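Local coordinates for aminopeptidase-like protein (Chaetomium thermophilum, PDB 5JM6), which probably acts as a zinc-dependent aminopeptidase of the M18 family, assembles into a dodecamer and belongs to the Cvt pathway of selective autophagy, at residues 414-420 and 446-451; 358-362 and 377-382. All coordinates share one frame. Numbering follows the deposited sequence.

Contact 1. Residues 414-420 and 446-451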
loop_
_atom_site.group_PDB
_atom_site.type_symbol
_atom_site.label_atom_id
_atom_site.label_comp_id
_atom_site.label_asym_id
_atom_site.label_seq_id
_atom_site.Cartn_x
_atom_site.Cartn_y
_atom_site.Cartn_z
ATOM N N VAL A 414 -1.776 41.214 -27.655
ATOM C CA VAL A 414 -2.869 42.056 -27.191
ATOM C C VAL A 414 -2.294 43.226 -26.405
ATOM O O VAL A 414 -2.513 44.389 -26.741
ATOM C CB VAL A 414 -3.870 41.264 -26.331
ATOM C CG1 VAL A 414 -4.783 42.202 -25.567
ATOM C CG2 VAL A 414 -4.685 40.330 -27.209
ATOM N N GLY A 415 -1.577 42.908 -25.338
ATOM C CA GLY A 415 -0.959 43.932 -24.529
ATOM C C GLY A 415 -0.489 43.366 -23.214
ATOM O O GLY A 415 -0.549 42.159 -22.976
ATOM N N VAL A 416 -0.028 44.255 -22.351
ATOM C CA VAL A 416 0.546 43.853 -21.087
ATOM C C VAL A 416 -0.531 43.445 -20.081
ATOM O O VAL A 416 -1.638 43.984 -20.083
ATOM C CB VAL A 416 1.406 44.981 -20.523
ATOM C CG1 VAL A 416 2.236 44.465 -19.418
ATOM C CG2 VAL A 416 2.317 45.520 -21.609
ATOM N N ALA A 417 -0.199 42.477 -19.233
ATOM C CA ALA A 417 -1.117 42.003 -18.208
ATOM C C ALA A 417 -0.784 42.610 -16.853
ATOM O O ALA A 417 0.377 42.642 -16.445
ATOM C CB ALA A 417 -1.079 40.483 -18.125
ATOM N N LEU A 418 -1.808 43.097 -16.161
ATOM C CA LEU A 418 -1.642 43.511 -14.776
ATOM C C LEU A 418 -1.840 42.279 -13.905
ATOM O O LEU A 418 -2.916 41.681 -13.889
ATOM C CB LEU A 418 -2.626 44.622 -14.397
ATOM C CG LEU A 418 -2.302 46.070 -14.791
ATOM C CD1 LEU A 418 -1.934 46.208 -16.259
ATOM C CD2 LEU A 418 -3.473 46.978 -14.464
ATOM N N CYS A 419 -0.786 41.902 -13.192
ATOM C CA CYS A 419 -0.789 40.687 -12.394
ATOM C C CYS A 419 -1.324 40.983 -10.998
ATOM O O CYS A 419 -0.822 41.870 -10.310
ATOM C CB CYS A 419 0.624 40.101 -12.323
ATOM S SG CYS A 419 0.708 38.314 -12.086
ATOM N N VAL A 420 -2.356 40.247 -10.594
ATOM C CA VAL A 420 -2.998 40.445 -9.297
ATOM C C VAL A 420 -2.997 39.142 -8.502
ATOM O O VAL A 420 -3.110 38.060 -9.077
ATOM C CB VAL A 420 -4.454 40.949 -9.457
ATOM C CG1 VAL A 420 -5.059 41.308 -8.104
ATOM C CG2 VAL A 420 -4.509 42.142 -10.397
ATOM N N VAL A 446 -4.287 48.473 -24.358
ATOM C CA VAL A 446 -5.319 47.697 -23.694
ATOM C C VAL A 446 -4.583 46.839 -22.664
ATOM O O VAL A 446 -3.657 46.107 -23.015
ATOM C CB VAL A 446 -6.075 46.790 -24.677
ATOM C CG1 VAL A 446 -6.809 47.628 -25.714
ATOM C CG2 VAL A 446 -5.117 45.819 -25.349
ATOM N N ASN A 447 -4.985 46.924 -21.399
ATOM C CA ASN A 447 -4.341 46.152 -20.344
ATOM C C ASN A 447 -5.118 44.883 -20.053
ATOM O O ASN A 447 -6.338 44.914 -19.911
ATOM C CB ASN A 447 -4.213 46.971 -19.057
ATOM C CG ASN A 447 -3.279 48.153 -19.201
ATOM O OD1 ASN A 447 -2.537 48.262 -20.177
ATOM N ND2 ASN A 447 -3.302 49.044 -18.215
ATOM N N GLN A 448 -4.409 43.766 -19.956
ATOM C CA GLN A 448 -5.046 42.511 -19.598
ATOM C C GLN A 448 -4.933 42.278 -18.094
ATOM O O GLN A 448 -4.352 43.090 -17.374
ATOM C CB GLN A 448 -4.421 41.356 -20.381
ATOM C CG GLN A 448 -4.370 41.618 -21.877
ATOM C CD GLN A 448 -3.996 40.392 -22.680
ATOM O OE1 GLN A 448 -4.750 39.423 -22.740
ATOM N NE2 GLN A 448 -2.828 40.431 -23.310
ATOM N N ARG A 449 -5.509 41.179 -17.623
ATOM C CA ARG A 449 -5.369 40.784 -16.228
ATOM C C ARG A 449 -4.799 39.375 -16.155
ATOM O O ARG A 449 -5.152 38.510 -16.957
ATOM C CB ARG A 449 -6.712 40.853 -15.493
ATOM C CG ARG A 449 -7.444 42.189 -15.606
ATOM C CD ARG A 449 -6.603 43.332 -15.062
ATOM N NE ARG A 449 -7.401 44.501 -14.694
ATOM C CZ ARG A 449 -7.422 45.643 -15.375
ATOM N NH1 ARG A 449 -6.692 45.780 -16.474
ATOM N NH2 ARG A 449 -8.175 46.652 -14.957
ATOM N N HIS A 450 -3.903 39.152 -15.199
ATOM C CA HIS A 450 -3.351 37.825 -14.962
ATOM C C HIS A 450 -3.506 37.442 -13.500
ATOM O O HIS A 450 -3.273 38.257 -12.608
ATOM C CB HIS A 450 -1.879 37.757 -15.361
ATOM C CG HIS A 450 -1.168 36.557 -14.815
ATOM N ND1 HIS A 450 -0.096 36.654 -13.955
ATOM C CD2 HIS A 450 -1.393 35.234 -14.988
ATOM C CE1 HIS A 450 0.318 35.442 -13.632
ATOM N NE2 HIS A 450 -0.453 34.562 -14.245
ATOM N N MET A 451 -3.942 36.210 -13.262
ATOM C CA MET A 451 -4.094 35.710 -11.906
ATOM C C MET A 451 -4.025 34.182 -11.886
ATOM O O MET A 451 -4.513 33.534 -12.811
ATOM C CB MET A 451 -5.418 36.206 -11.333
ATOM C CG MET A 451 -5.587 36.007 -9.856
ATOM S SD MET A 451 -7.162 36.688 -9.322
ATOM C CE MET A 451 -6.860 36.802 -7.570
HETATM O O HOH W 1 -1.852 47.362 -26.328
#
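Strands 417-419 and 448-450 pair in parallel through four backbone hydrogen bonds: Gln448 N donates to Val416 O (2.8 Å), Leu418 N to Gln448 O (2.8 Å), His450 N to Leu418 O (3.0 Å) and Val420 N to His450 O (3.0 Å), satisfying both backbone groups of Leu418, Gln448 and His450. Gln448 NE2 donates to Gly415 O at 2.9 Å, while OE1 accepts from Arg411 N. A water donates to Val414 O (3.1 Å) and weakly accepts from Val446 N (3.3 Å). Backbone bonds of Ala417 and Cys419 to Gly478 and Asp476 of antiparallel strand 473-481 place 417-419 between it and 448-450, the outermost strand within this chain. Leu418 CD2 lies over one face of the Arg449 guanidinium, 4.0 Å from NH1. Arg449 NH2 forms a salt bridge with Asp437 of helix 430-443, the helix of this right-handed beta-alpha-beta crossover, and Asp437 also accepts from Asn447 ND2. Main-chain bonding thus fixes the register, and polar side chains tie the edge strand to helix and loop.

Contact 2. Residues 358-362 and 377-382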
loop_
_atom_site.group_PDB
_atom_site.type_symbol
_atom_site.label_atom_id
_atom_site.label_comp_id
_atom_site.label_asym_id
_atom_site.label_seq_id
_atom_site.Cartn_x
_atom_site.Cartn_y
_atom_site.Cartn_z
ATOM N N ILE A 358 19.222 56.154 -5.895
ATOM C CA ILE A 358 18.223 57.213 -5.860
ATOM C C ILE A 358 18.602 58.281 -4.838
ATOM O O ILE A 358 18.514 59.476 -5.122
ATOM C CB ILE A 358 16.820 56.650 -5.555
ATOM C CG1 ILE A 358 16.349 55.801 -6.738
ATOM C CG2 ILE A 358 15.835 57.770 -5.253
ATOM C CD1 ILE A 358 14.862 55.755 -6.929
ATOM N N GLU A 359 19.048 57.852 -3.661
ATOM C CA GLU A 359 19.455 58.797 -2.625
ATOM C C GLU A 359 20.618 59.659 -3.107
ATOM O O GLU A 359 20.629 60.872 -2.899
ATOM C CB GLU A 359 19.826 58.062 -1.335
ATOM C CG GLU A 359 18.660 57.310 -0.709
ATOM C CD GLU A 359 19.011 56.664 0.618
ATOM O OE1 GLU A 359 20.049 57.031 1.208
ATOM O OE2 GLU A 359 18.245 55.787 1.073
ATOM N N ARG A 360 21.586 59.029 -3.767
ATOM C CA ARG A 360 22.720 59.750 -4.333
ATOM C C ARG A 360 22.295 60.820 -5.330
ATOM O O ARG A 360 22.803 61.942 -5.301
ATOM C CB ARG A 360 23.671 58.785 -5.026
ATOM C CG ARG A 360 24.626 58.051 -4.129
ATOM C CD ARG A 360 25.968 58.098 -4.811
ATOM N NE ARG A 360 26.708 56.847 -4.745
ATOM C CZ ARG A 360 27.948 56.711 -5.198
ATOM N NH1 ARG A 360 28.569 57.754 -5.733
ATOM N NH2 ARG A 360 28.568 55.543 -5.117
ATOM N N ILE A 361 21.378 60.461 -6.224
ATOM C CA ILE A 361 20.869 61.403 -7.212
ATOM C C ILE A 361 20.221 62.591 -6.520
ATOM O O ILE A 361 20.511 63.745 -6.837
ATOM C CB ILE A 361 19.839 60.749 -8.154
ATOM C CG1 ILE A 361 20.455 59.557 -8.886
ATOM C CG2 ILE A 361 19.317 61.765 -9.155
ATOM C CD1 ILE A 361 19.428 58.675 -9.567
ATOM N N LEU A 362 19.351 62.301 -5.560
ATOM C CA LEU A 362 18.628 63.347 -4.855
ATOM C C LEU A 362 19.570 64.243 -4.055
ATOM O O LEU A 362 19.453 65.467 -4.104
ATOM C CB LEU A 362 17.569 62.736 -3.940
ATOM C CG LEU A 362 16.780 63.737 -3.103
ATOM C CD1 LEU A 362 16.136 64.786 -3.995
ATOM C CD2 LEU A 362 15.732 63.008 -2.288
ATOM N N ILE A 377 12.998 64.909 2.551
ATOM C CA ILE A 377 13.108 65.328 1.158
ATOM C C ILE A 377 13.032 64.042 0.339
ATOM O O ILE A 377 12.355 63.977 -0.688
ATOM C CB ILE A 377 14.376 66.164 0.839
ATOM C CG1 ILE A 377 14.280 66.723 -0.581
ATOM C CG2 ILE A 377 15.655 65.366 0.982
ATOM C CD1 ILE A 377 12.962 67.405 -0.881
ATOM N N LEU A 378 13.722 63.013 0.826
ATOM C CA LEU A 378 13.505 61.654 0.373
ATOM C C LEU A 378 12.266 61.145 1.089
ATOM O O LEU A 378 12.203 61.134 2.316
ATOM C CB LEU A 378 14.711 60.758 0.671
ATOM C CG LEU A 378 14.602 59.310 0.183
ATOM C CD1 LEU A 378 14.862 59.224 -1.313
ATOM C CD2 LEU A 378 15.543 58.394 0.951
ATOM N N GLY A 379 11.294 60.691 0.315
ATOM C CA GLY A 379 10.011 60.272 0.840
ATOM C C GLY A 379 8.912 61.263 0.524
ATOM O O GLY A 379 7.768 60.858 0.346
ATOM N N GLN A 380 9.258 62.535 0.360
ATOM C CA GLN A 380 8.407 63.417 -0.420
ATOM C C GLN A 380 8.588 62.953 -1.851
ATOM O O GLN A 380 7.634 62.870 -2.623
ATOM C CB GLN A 380 8.785 64.891 -0.263
ATOM C CG GLN A 380 8.463 65.489 1.091
ATOM C CD GLN A 380 8.692 66.988 1.127
ATOM O OE1 GLN A 380 8.090 67.737 0.359
ATOM N NE2 GLN A 380 9.575 67.433 2.016
ATOM N N THR A 381 9.834 62.631 -2.187
ATOM C CA THR A 381 10.162 62.062 -3.484
ATOM C C THR A 381 9.454 60.726 -3.677
ATOM O O THR A 381 8.765 60.522 -4.676
ATOM C CB THR A 381 11.680 61.860 -3.647
ATOM O OG1 THR A 381 12.355 63.111 -3.474
ATOM C CG2 THR A 381 11.995 61.308 -5.025
ATOM N N TYR A 382 9.617 59.824 -2.714
ATOM C CA TYR A 382 9.005 58.505 -2.808
ATOM C C TYR A 382 7.478 58.603 -2.896
ATOM O O TYR A 382 6.848 57.852 -3.640
ATOM C CB TYR A 382 9.426 57.634 -1.618
ATOM C CG TYR A 382 10.846 57.100 -1.710
ATOM C CD1 TYR A 382 11.439 56.852 -2.942
ATOM C CD2 TYR A 382 11.591 56.841 -0.565
ATOM C CE1 TYR A 382 12.731 56.365 -3.031
ATOM C CE2 TYR A 382 12.884 56.349 -0.646
ATOM C CZ TYR A 382 13.448 56.113 -1.881
ATOM O OH TYR A 382 14.734 55.627 -1.971
#
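Apolar packing, with no hydrogen bond between the segments, joins helix 353-368 to the turn before helix 380-383 at the periphery of the chain. Leu362 has the largest area covered by the other segment: its CD2 lies 4.0 Å from Ile377 CG2, 3.9 Å from Leu378 CB and 3.6 Å from Thr381 OG1. One helical turn earlier, Ile358 CG2 meets Leu378 CD1 at 4.3 Å and Tyr382 CE1 at 4.1 Å. Ile358 and Leu362 are spaced i, i+4, with Leu362 N bonded to Ile358 O at 3.0 Å, so they share one side of the helix, and both CA-to-CB bonds point toward the turn. Helix 353-368 flanks the central mixed sheet of the M18 catalytic fold, and Ile358 and Thr381 touch Ile127 of strand 127-133. The turn holds its own shape: Ile377 O accepts from Thr381 N (3.2 Å) and Thr381 OG1 (2.9 Å), while Gly379 adopts a positive phi. Glu359 CG packs 3.7 Å from Leu378 CD2, and Glu359 also packs on Pro375 of a neighbouring subunit.

The two contacts do not touch: their centres are 30 Å apart and their nearest atoms about 18 Å. In sequence contact 2 closes before contact 1 opens, and strand 386-394 follows the turn of contact 2. That strand carries the zinc ligand Asp391, and its Thr393 packs against Ala417, Cys419 and His450 of contact 1. Contact 1 is therefore the one near the metal site: the Cys419 side chain is about 8 Å from that of Asp391 and about 11 Å from a bound zinc, close by without being a ligand. Contact 2 lies away from the metal site. Both reach the same neighbouring subunit of the dodecamer, Met451 packing on its Ala159 and Tyr382 on its Asn352.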